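Uncharacterized protein (Ruminococcus gnavus, PDB 4QAN) is of unknown function but has a cystatin-like fold, divergent within the NTF2-like superfamily, and binds magnesium. Local coordinates at residues 89-103 with 254-268. Numbering follows the deposited sequence. Where two conformers were deposited one is given.
Sequences LTSAEMTKAYIEQFE and PELLKKQGEYAKELK
Glu-93 and Gly-261 mark the tightest point of a helix-helix packing near the centre of the chain, where helix 87-108 and helix 254-275, each ahead of the sheet of its own half, join the two sheet-bearing halves across 151 residues of sequence. The helices run in broadly opposite directions but cross steeply, their segments 133° apart and 7.7 Å between axes. Gly-261 permits this closeness: a side chain there would collide with CB of Lys-96, and its CA instead lies 3.5 Å from the carbonyl O of Ala-92. Beside it the methyls of Ala-92 and Ala-264 meet. Toward Pro-254, Ile-99 presses CD1 firmly on CB of Leu-257, at 3.5 Å; toward the far end, CD2 of Leu-89 meets CD2 of Leu-267, the two side chains nearly perpendicular. A water between the helices donates to the carbonyls of Ala-92 and Leu-257 and accepts from Gln-260 NE2, which also bonds Phe-211 O, while OE1 of the same amide takes Ala-213 N.

Polar side chains line one flank. Glu-93 fits as a knob among Gly-261, Ala-264, Lys-265 and Lys-268; with CG beside its backbone N (chi1 -74°) and the chain extended beyond, OE2 offers its syn lone pair to Lys-268 NZ at 2.8 Å. That ammonium also bonds Ile-74 O and Leu-76 O, tying in the chain ahead of helix 87-108. An alanine in place of Glu-93 would probably leave buried Lys-268 without its carboxylate mate and a gap against Gly-261 O and the Ala-264 methyl. Lys-258 is the reciprocal knob: its CD lies against CG2 of Ile-99, and the bend at chi3 (-52°) brings NZ to Glu-103 OE1, 3.0 Å away. Between them, Lys-96 NZ bridges Glu-100 and, more loosely, Glu-262. The chemistry suggests that small residues let the helices close in, apolar side chains fill both ends, and salt bridges along one edge contribute to the register.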
ATOM      1  N   LEU A  89      -1.707   6.474   1.776  1.00 26.80           N
ATOM      2  CA  LEU A  89      -0.600   5.543   2.043  1.00 28.69           C
ATOM      3  C   LEU A  89      -1.111   4.101   2.159  1.00 29.44           C
ATOM      4  O   LEU A  89      -0.485   3.181   1.662  1.00 31.41           O
ATOM      5  CB  LEU A  89       0.169   5.935   3.309  1.00 31.30           C
ATOM      6  CG  LEU A  89       0.690   7.370   3.382  1.00 32.91           C
ATOM      7  CD1 LEU A  89       1.787   7.491   4.436  1.00 34.30           C
ATOM      8  CD2 LEU A  89       1.220   7.829   2.028  1.00 36.54           C
ATOM      9  N   THR A  90      -2.277   3.941   2.780  1.00 29.38           N
ATOM     10  CA  THR A  90      -2.847   2.646   3.067  1.00 29.92           C
ATOM     11  C   THR A  90      -3.370   2.046   1.770  1.00 30.10           C
ATOM     12  O   THR A  90      -3.063   0.891   1.452  1.00 28.02           O
ATOM     13  CB  THR A  90      -3.968   2.725   4.134  1.00 29.82           C
ATOM     14  OG1 THR A  90      -3.477   3.361   5.324  1.00 30.28           O
ATOM     15  CG2 THR A  90      -4.446   1.342   4.519  1.00 34.08           C
ATOM     16  N   SER A  91      -4.109   2.843   1.005  1.00 31.76           N
ATOM     17  CA  SER A  91      -4.599   2.402  -0.308  1.00 32.66           C
ATOM     18  C   SER A  91      -3.459   1.962  -1.210  1.00 30.06           C
ATOM     19  O   SER A  91      -3.530   0.901  -1.818  1.00 33.58           O
ATOM     20  CB  SER A  91      -5.409   3.487  -1.013  1.00 30.07           C
ATOM     21  OG  SER A  91      -5.592   3.156  -2.385  1.00 26.72           O
ATOM     22  N   ALA A  92      -2.410   2.766  -1.274  1.00 32.31           N
ATOM     23  CA  ALA A  92      -1.289   2.469  -2.148  1.00 28.39           C
ATOM     24  C   ALA A  92      -0.523   1.232  -1.729  1.00 29.97           C
ATOM     25  O   ALA A  92      -0.139   0.444  -2.585  1.00 29.95           O
ATOM     26  CB  ALA A  92      -0.364   3.664  -2.257  1.00 27.99           C
ATOM     27  N   GLU A  93      -0.285   1.044  -0.433  1.00 29.97           N
ATOM     28  CA  GLU A  93       0.403  -0.167  -0.012  1.00 29.62           C
ATOM     29  C   GLU A  93      -0.456  -1.398  -0.252  1.00 28.81           C
ATOM     30  O   GLU A  93       0.038  -2.408  -0.705  1.00 29.54           O
ATOM     31  CB  GLU A  93       0.843  -0.098   1.439  1.00 32.93           C
ATOM     32  CG  GLU A  93       2.029   0.817   1.672  1.00 29.98           C
ATOM     33  CD  GLU A  93       2.807   0.418   2.899  1.00 36.40           C
ATOM     34  OE1 GLU A  93       3.456  -0.642   2.838  1.00 42.07           O
ATOM     35  OE2 GLU A  93       2.778   1.147   3.923  1.00 34.15           O
HETATM   36  N   MSE A  94      -1.738  -1.305   0.055  1.00 27.41           N
HETATM   37  CA  MSE A  94      -2.632  -2.442  -0.111  1.00 29.73           C
HETATM   38  C   MSE A  94      -2.688  -2.841  -1.556  1.00 27.19           C
HETATM   39  O   MSE A  94      -2.583  -4.020  -1.875  1.00 27.67           O
HETATM   40  CB  MSE A  94      -4.021  -2.099   0.403  1.00 30.84           C
HETATM   41  CG  MSE A  94      -4.027  -2.093   1.932  1.00 34.48           C
HETATM   42 SE   MSE A  94      -5.896  -1.985   2.522  0.75 31.41          SE
HETATM   43  CE  MSE A  94      -6.213  -3.912   2.304  1.00 47.51           C
ATOM     44  N   THR A  95      -2.813  -1.850  -2.434  1.00 26.64           N
ATOM     45  CA  THR A  95      -2.824  -2.062  -3.878  1.00 27.54           C
ATOM     46  C   THR A  95      -1.564  -2.819  -4.341  1.00 26.14           C
ATOM     47  O   THR A  95      -1.662  -3.805  -5.060  1.00 25.93           O
ATOM     48  CB  THR A  95      -3.005  -0.715  -4.623  1.00 27.54           C
ATOM     49  OG1 THR A  95      -4.196  -0.080  -4.160  1.00 28.57           O
ATOM     50  CG2 THR A  95      -3.143  -0.909  -6.121  1.00 27.37           C
ATOM     51  N   LYS A  96      -0.388  -2.413  -3.871  1.00 26.01           N
ATOM     52  CA  LYS A  96       0.836  -3.172  -4.167  1.00 26.36           C
ATOM     53  C   LYS A  96       0.749  -4.627  -3.691  1.00 29.85           C
ATOM     54  O   LYS A  96       1.097  -5.547  -4.430  1.00 29.51           O
ATOM     55  CB  LYS A  96       2.042  -2.492  -3.546  1.00 29.79           C
ATOM     56  CG  LYS A  96       3.360  -3.268  -3.644  1.00 29.09           C
ATOM     57  CD  LYS A  96       4.352  -2.599  -2.726  1.00 33.37           C
ATOM     58  CE  LYS A  96       5.781  -2.964  -3.062  1.00 36.12           C
ATOM     59  NZ  LYS A  96       6.119  -4.341  -2.628  1.00 36.16           N
ATOM     60  N   ALA A  97       0.256  -4.834  -2.469  1.00 30.84           N
ATOM     61  CA  ALA A  97       0.172  -6.176  -1.900  1.00 32.06           C
ATOM     62  C   ALA A  97      -0.744  -7.052  -2.745  1.00 34.33           C
ATOM     63  O   ALA A  97      -0.403  -8.203  -3.007  1.00 33.74           O
ATOM     64  CB  ALA A  97      -0.304  -6.134  -0.448  1.00 29.96           C
ATOM     65  N   TYR A  98      -1.870  -6.496  -3.201  1.00 33.43           N
ATOM     66  CA  TYR A  98      -2.786  -7.232  -4.088  1.00 36.90           C
ATOM     67  C   TYR A  98      -2.190  -7.553  -5.475  1.00 37.28           C
ATOM     68  O   TYR A  98      -2.430  -8.628  -6.020  1.00 35.27           O
ATOM     69  CB  TYR A  98      -4.121  -6.500  -4.253  1.00 37.58           C
ATOM     70  CG  TYR A  98      -5.055  -6.655  -3.072  1.00 39.03           C
ATOM     71  CD1 TYR A  98      -5.468  -7.906  -2.661  1.00 39.33           C
ATOM     72  CD2 TYR A  98      -5.526  -5.545  -2.372  1.00 40.42           C
ATOM     73  CE1 TYR A  98      -6.323  -8.063  -1.589  1.00 41.08           C
ATOM     74  CE2 TYR A  98      -6.389  -5.686  -1.290  1.00 38.40           C
ATOM     75  CZ  TYR A  98      -6.783  -6.954  -0.897  1.00 40.45           C
ATOM     76  OH  TYR A  98      -7.636  -7.132   0.175  1.00 37.46           O
ATOM     77  N   ILE A  99      -1.408  -6.627  -6.024  1.00 36.96           N
ATOM     78  CA  ILE A  99      -0.736  -6.857  -7.293  1.00 35.81           C
ATOM     79  C   ILE A  99       0.187  -8.055  -7.151  1.00 33.42           C
ATOM     80  O   ILE A  99       0.240  -8.908  -8.020  1.00 30.76           O
ATOM     81  CB  ILE A  99       0.028  -5.606  -7.797  1.00 34.11           C
ATOM     82  CG1 ILE A  99      -0.988  -4.524  -8.201  1.00 35.57           C
ATOM     83  CG2 ILE A  99       0.890  -5.950  -9.006  1.00 35.20           C
ATOM     84  CD1 ILE A  99      -0.435  -3.123  -8.380  1.00 33.76           C
ATOM     85  N   GLU A 100       0.895  -8.123  -6.034  1.00 33.95           N
ATOM     86  CA  GLU A 100       1.817  -9.212  -5.801  1.00 36.44           C
ATOM     87  C   GLU A 100       1.141 -10.550  -5.599  1.00 37.75           C
ATOM     88  O   GLU A 100       1.651 -11.560  -6.063  1.00 38.27           O
ATOM     89  CB  GLU A 100       2.727  -8.882  -4.647  1.00 40.77           C
ATOM     90  CG  GLU A 100       3.715  -7.839  -5.080  1.00 40.49           C
ATOM     91  CD  GLU A 100       4.442  -7.229  -3.937  1.00 48.19           C
ATOM     92  OE1 GLU A 100       3.936  -7.342  -2.802  1.00 49.26           O
ATOM     93  OE2 GLU A 100       5.512  -6.630  -4.192  1.00 48.08           O
ATOM     94  N   GLN A 101      -0.018 -10.565  -4.949  1.00 36.60           N
ATOM     95  CA  GLN A 101      -0.814 -11.782  -4.895  1.00 36.53           C
ATOM     96  C   GLN A 101      -1.196 -12.190  -6.310  1.00 37.18           C
ATOM     97  O   GLN A 101      -1.008 -13.339  -6.691  1.00 36.79           O
ATOM     98  CB  GLN A 101      -2.070 -11.600  -4.059  1.00 36.52           C
ATOM     99  CG  GLN A 101      -1.780 -11.361  -2.593  1.00 36.40           C
ATOM    100  CD  GLN A 101      -2.898 -11.812  -1.689  1.00 37.95           C
ATOM    101  OE1 GLN A 101      -4.076 -11.705  -2.032  1.00 37.93           O
ATOM    102  NE2 GLN A 101      -2.532 -12.331  -0.520  1.00 39.67           N
ATOM    103  N   PHE A 102      -1.712 -11.235  -7.083  1.00 38.97           N
ATOM    104  CA  PHE A 102      -2.131 -11.502  -8.445  0.75 41.09           C
ATOM    105  C   PHE A 102      -0.967 -12.078  -9.257  1.00 41.65           C
ATOM    106  O   PHE A 102      -1.107 -13.107  -9.900  1.00 40.71           O
ATOM    107  CB  PHE A 102      -2.655 -10.221  -9.080  0.75 40.49           C
ATOM    108  CG  PHE A 102      -3.185 -10.404 -10.467  0.75 40.92           C
ATOM    109  CD1 PHE A 102      -4.484 -10.835 -10.672  0.75 40.58           C
ATOM    110  CD2 PHE A 102      -2.384 -10.128 -11.574  0.75 40.84           C
ATOM    111  CE1 PHE A 102      -4.974 -10.988 -11.954  0.75 41.45           C
ATOM    112  CE2 PHE A 102      -2.866 -10.279 -12.856  0.75 40.49           C
ATOM    113  CZ  PHE A 102      -4.165 -10.705 -13.046  0.75 42.31           C
ATOM    114  N   GLU A 103       0.178 -11.405  -9.205  1.00 42.15           N
ATOM    115  CA  GLU A 103       1.351 -11.837  -9.985  1.00 44.01           C
ATOM    116  C   GLU A 103       1.835 -13.222  -9.564  1.00 45.82           C
ATOM    117  O   GLU A 103       2.110 -14.077 -10.415  1.00 45.10           O
ATOM    118  CB  GLU A 103       2.481 -10.807  -9.882  1.00 40.53           C
ATOM    119  CG  GLU A 103       2.177  -9.499 -10.610  1.00 40.69           C
ATOM    120  CD  GLU A 103       3.225  -8.415 -10.368  1.00 42.82           C
ATOM    121  OE1 GLU A 103       4.027  -8.550  -9.432  1.00 43.45           O
ATOM    122  OE2 GLU A 103       3.248  -7.411 -11.107  1.00 47.05           O
ATOM    123  N   PRO A 254       1.065  -2.187 -13.600  1.00 32.30           N
ATOM    124  CA  PRO A 254       1.437  -2.877 -12.359  1.00 29.88           C
ATOM    125  C   PRO A 254       2.752  -2.385 -11.800  1.00 31.08           C
ATOM    126  O   PRO A 254       2.884  -2.214 -10.591  1.00 30.92           O
ATOM    127  CB  PRO A 254       1.542  -4.355 -12.768  1.00 31.71           C
ATOM    128  CG  PRO A 254       1.524  -4.386 -14.255  1.00 32.77           C
ATOM    129  CD  PRO A 254       0.869  -3.121 -14.720  1.00 32.70           C
ATOM    130  N   GLU A 255       3.713  -2.127 -12.675  1.00 32.27           N
ATOM    131  CA  GLU A 255       5.028  -1.683 -12.233  1.00 33.91           C
ATOM    132  C   GLU A 255       4.951  -0.334 -11.503  1.00 32.26           C
ATOM    133  O   GLU A 255       5.585  -0.141 -10.455  1.00 27.05           O
ATOM    134  CB  GLU A 255       6.003  -1.590 -13.413  1.00 37.74           C
ATOM    135  CG  GLU A 255       6.284  -2.911 -14.116  1.00 45.30           C
ATOM    136  CD  GLU A 255       5.183  -3.366 -15.080  1.00 49.24           C
ATOM    137  OE1 GLU A 255       4.231  -2.590 -15.372  1.00 43.94           O
ATOM    138  OE2 GLU A 255       5.274  -4.524 -15.551  1.00 53.05           O
ATOM    139  N   LEU A 256       4.177   0.601 -12.046  1.00 32.92           N
ATOM    140  CA  LEU A 256       4.134   1.952 -11.470  1.00 34.34           C
ATOM    141  C   LEU A 256       3.398   1.923 -10.156  1.00 32.61           C
ATOM    142  O   LEU A 256       3.773   2.635  -9.222  1.00 30.03           O
ATOM    143  CB  LEU A 256       3.472   2.964 -12.411  1.00 34.25           C
ATOM    144  CG  LEU A 256       4.281   3.341 -13.653  1.00 41.14           C
ATOM    145  CD1 LEU A 256       3.473   4.245 -14.580  1.00 39.77           C
ATOM    146  CD2 LEU A 256       5.595   4.002 -13.254  1.00 43.09           C
ATOM    147  N   LEU A 257       2.355   1.101 -10.093  1.00 28.22           N
ATOM    148  CA  LEU A 257       1.581   0.955  -8.865  1.00 28.28           C
ATOM    149  C   LEU A 257       2.361   0.304  -7.732  1.00 28.24           C
ATOM    150  O   LEU A 257       2.174   0.668  -6.574  1.00 28.32           O
ATOM    151  CB  LEU A 257       0.312   0.165  -9.124  1.00 27.66           C
ATOM    152  CG  LEU A 257      -0.777   0.916  -9.873  1.00 27.21           C
ATOM    153  CD1 LEU A 257      -1.958  -0.009 -10.158  1.00 28.61           C
ATOM    154  CD2 LEU A 257      -1.227   2.144  -9.088  1.00 27.31           C
ATOM    155  N   LYS A 258       3.213  -0.660  -8.050  1.00 25.99           N
ATOM    156  CA  LYS A 258       4.014  -1.295  -7.022  1.00 29.18           C
ATOM    157  C   LYS A 258       5.053  -0.290  -6.476  1.00 30.12           C
ATOM    158  O   LYS A 258       5.252  -0.199  -5.270  1.00 28.62           O
ATOM    159  CB  LYS A 258       4.677  -2.571  -7.551  1.00 27.99           C
ATOM    160  CG  LYS A 258       3.679  -3.691  -7.831  1.00 33.66           C
ATOM    161  CD  LYS A 258       4.356  -5.027  -8.101  1.00 35.00           C
ATOM    162  CE  LYS A 258       5.411  -4.908  -9.181  1.00 36.25           C
ATOM    163  NZ  LYS A 258       5.920  -6.244  -9.559  1.00 39.77           N
ATOM    164  N   LYS A 259       5.671   0.466  -7.380  1.00 29.75           N
ATOM    165  CA  LYS A 259       6.591   1.566  -7.019  1.00 34.43           C
ATOM    166  C   LYS A 259       5.907   2.600  -6.125  1.00 31.68           C
ATOM    167  O   LYS A 259       6.502   3.076  -5.173  1.00 27.52           O
ATOM    168  CB  LYS A 259       7.080   2.276  -8.290  1.00 38.01           C
ATOM    169  CG  LYS A 259       8.551   2.656  -8.301  1.00 48.19           C
ATOM    170  CD  LYS A 259       9.088   2.844  -9.731  1.00 58.51           C
ATOM    171  CE  LYS A 259       8.753   1.673 -10.667  1.00 56.98           C
ATOM    172  NZ  LYS A 259       9.640   1.527 -11.868  1.00 53.82           N
ATOM    173  N   GLN A 260       4.659   2.934  -6.457  1.00 29.01           N
ATOM    174  CA  GLN A 260       3.853   3.872  -5.671  1.00 31.83           C
ATOM    175  C   GLN A 260       3.617   3.316  -4.268  1.00 30.11           C
ATOM    176  O   GLN A 260       3.739   4.036  -3.270  1.00 29.32           O
ATOM    177  CB  GLN A 260       2.519   4.153  -6.386  1.00 28.87           C
ATOM    178  CG  GLN A 260       1.520   4.997  -5.609  1.00 27.52           C
ATOM    179  CD  GLN A 260       0.255   5.302  -6.404  1.00 28.64           C
ATOM    180  OE1 GLN A 260       0.196   6.276  -7.142  1.00 30.96           O
ATOM    181  NE2 GLN A 260      -0.764   4.478  -6.242  1.00 27.43           N
ATOM    182  N   GLY A 261       3.282   2.028  -4.213  1.00 30.44           N
ATOM    183  CA  GLY A 261       3.233   1.261  -2.970  1.00 28.61           C
ATOM    184  C   GLY A 261       4.506   1.336  -2.154  1.00 26.53           C
ATOM    185  O   GLY A 261       4.442   1.537  -0.954  1.00 26.48           O
ATOM    186  N   GLU A 262       5.655   1.176  -2.799  1.00 28.17           N
ATOM    187  CA  GLU A 262       6.962   1.279  -2.117  1.00 34.91           C
ATOM    188  C   GLU A 262       7.225   2.687  -1.579  1.00 31.90           C
ATOM    189  O   GLU A 262       7.739   2.859  -0.472  1.00 32.29           O
ATOM    190  CB  GLU A 262       8.128   0.942  -3.069  1.00 38.89           C
ATOM    191  CG  GLU A 262       8.246  -0.500  -3.496  1.00 53.79           C
ATOM    192  CD  GLU A 262       8.828  -1.396  -2.413  1.00 76.57           C
ATOM    193  OE1 GLU A 262       8.980  -0.941  -1.253  1.00 78.15           O
ATOM    194  OE2 GLU A 262       9.135  -2.570  -2.728  1.00 98.31           O
ATOM    195  N   TYR A 263       6.920   3.702  -2.376  1.00 32.21           N
ATOM    196  CA  TYR A 263       7.223   5.057  -1.919  1.00 34.16           C
ATOM    197  C   TYR A 263       6.315   5.407  -0.737  1.00 31.33           C
ATOM    198  O   TYR A 263       6.761   6.029   0.221  1.00 31.79           O
ATOM    199  CB  TYR A 263       7.126   6.090  -3.042  1.00 30.95           C
ATOM    200  CG  TYR A 263       7.640   7.453  -2.619  1.00 34.58           C
ATOM    201  CD1 TYR A 263       9.010   7.700  -2.513  1.00 38.25           C
ATOM    202  CD2 TYR A 263       6.757   8.492  -2.307  1.00 37.31           C
ATOM    203  CE1 TYR A 263       9.488   8.936  -2.114  1.00 40.36           C
ATOM    204  CE2 TYR A 263       7.222   9.739  -1.916  1.00 42.49           C
ATOM    205  CZ  TYR A 263       8.592   9.955  -1.817  1.00 46.94           C
ATOM    206  OH  TYR A 263       9.076  11.188  -1.445  1.00 44.19           O
ATOM    207  N   ALA A 264       5.057   4.973  -0.808  1.00 25.01           N
ATOM    208  CA  ALA A 264       4.131   5.126   0.293  1.00 28.26           C
ATOM    209  C   ALA A 264       4.697   4.523   1.586  1.00 25.90           C
ATOM    210  O   ALA A 264       4.560   5.104   2.676  1.00 23.47           O
ATOM    211  CB  ALA A 264       2.796   4.489  -0.040  1.00 26.47           C
ATOM    212  N   LYS A 265       5.286   3.346   1.454  1.00 24.23           N
ATOM    213  CA  LYS A 265       5.931   2.703   2.568  1.00 26.67           C
ATOM    214  C   LYS A 265       7.071   3.532   3.133  1.00 26.77           C
ATOM    215  O   LYS A 265       7.194   3.617   4.362  1.00 26.55           O
ATOM    216  CB  LYS A 265       6.450   1.327   2.178  1.00 28.18           C
ATOM    217  CG  LYS A 265       6.848   0.530   3.398  1.00 28.91           C
ATOM    218  CD  LYS A 265       7.280  -0.874   3.071  1.00 34.82           C
ATOM    219  CE  LYS A 265       7.626  -1.581   4.371  1.00 35.75           C
ATOM    220  NZ  LYS A 265       8.157  -2.926   4.108  1.00 41.70           N
ATOM    221  N   GLU A 266       7.906   4.108   2.256  1.00 29.16           N
ATOM    222  CA  GLU A 266       9.047   4.963   2.679  1.00 30.23           C
ATOM    223  C   GLU A 266       8.558   6.226   3.371  1.00 29.45           C
ATOM    224  O   GLU A 266       9.175   6.707   4.334  1.00 32.64           O
ATOM    225  CB  GLU A 266       9.895   5.467   1.490  1.00 37.19           C
ATOM    226  CG  GLU A 266      10.774   4.483   0.731  1.00 44.70           C
ATOM    227  CD  GLU A 266      11.460   5.131  -0.507  1.00 59.27           C
ATOM    228  OE1 GLU A 266      12.246   6.142  -0.403  1.00 35.56           O
ATOM    229  OE2 GLU A 266      11.218   4.604  -1.621  1.00 69.20           O
ATOM    230  N   LEU A 267       7.481   6.790   2.837  1.00 27.15           N
ATOM    231  CA  LEU A 267       6.875   7.991   3.390  1.00 28.82           C
ATOM    232  C   LEU A 267       6.320   7.687   4.785  1.00 28.92           C
ATOM    233  O   LEU A 267       6.710   8.330   5.776  1.00 27.03           O
ATOM    234  CB  LEU A 267       5.795   8.519   2.438  1.00 27.76           C
ATOM    235  CG  LEU A 267       4.890   9.685   2.864  1.00 34.16           C
ATOM    236  CD1 LEU A 267       5.656  10.762   3.604  1.00 33.91           C
ATOM    237  CD2 LEU A 267       4.168  10.290   1.663  1.00 34.20           C
ATOM    238  N   LYS A 268       5.461   6.677   4.866  1.00 28.16           N
ATOM    239  CA  LYS A 268       4.982   6.148   6.150  1.00 27.60           C
ATOM    240  C   LYS A 268       6.104   5.963   7.156  1.00 30.18           C
ATOM    241  O   LYS A 268       5.996   6.329   8.334  1.00 26.55           O
ATOM    242  CB  LYS A 268       4.303   4.798   5.945  1.00 30.52           C
ATOM    243  CG  LYS A 268       3.741   4.198   7.231  1.00 30.01           C
ATOM    244  CD  LYS A 268       3.267   2.771   7.065  1.00 29.08           C
ATOM    245  CE  LYS A 268       4.418   1.824   6.805  1.00 29.96           C
ATOM    246  NZ  LYS A 268       3.904   0.495   6.377  1.00 34.37           N
TER
HETATM  247  O   HOH W   1       0.059   1.649  -5.194  1.00 30.04           O
HETATM  248  O   HOH W   2       6.922  -2.562  -0.101  1.00 42.43           O
HETATM  249  O   HOH W   3       6.902  -6.963  -6.374  1.00 52.05           O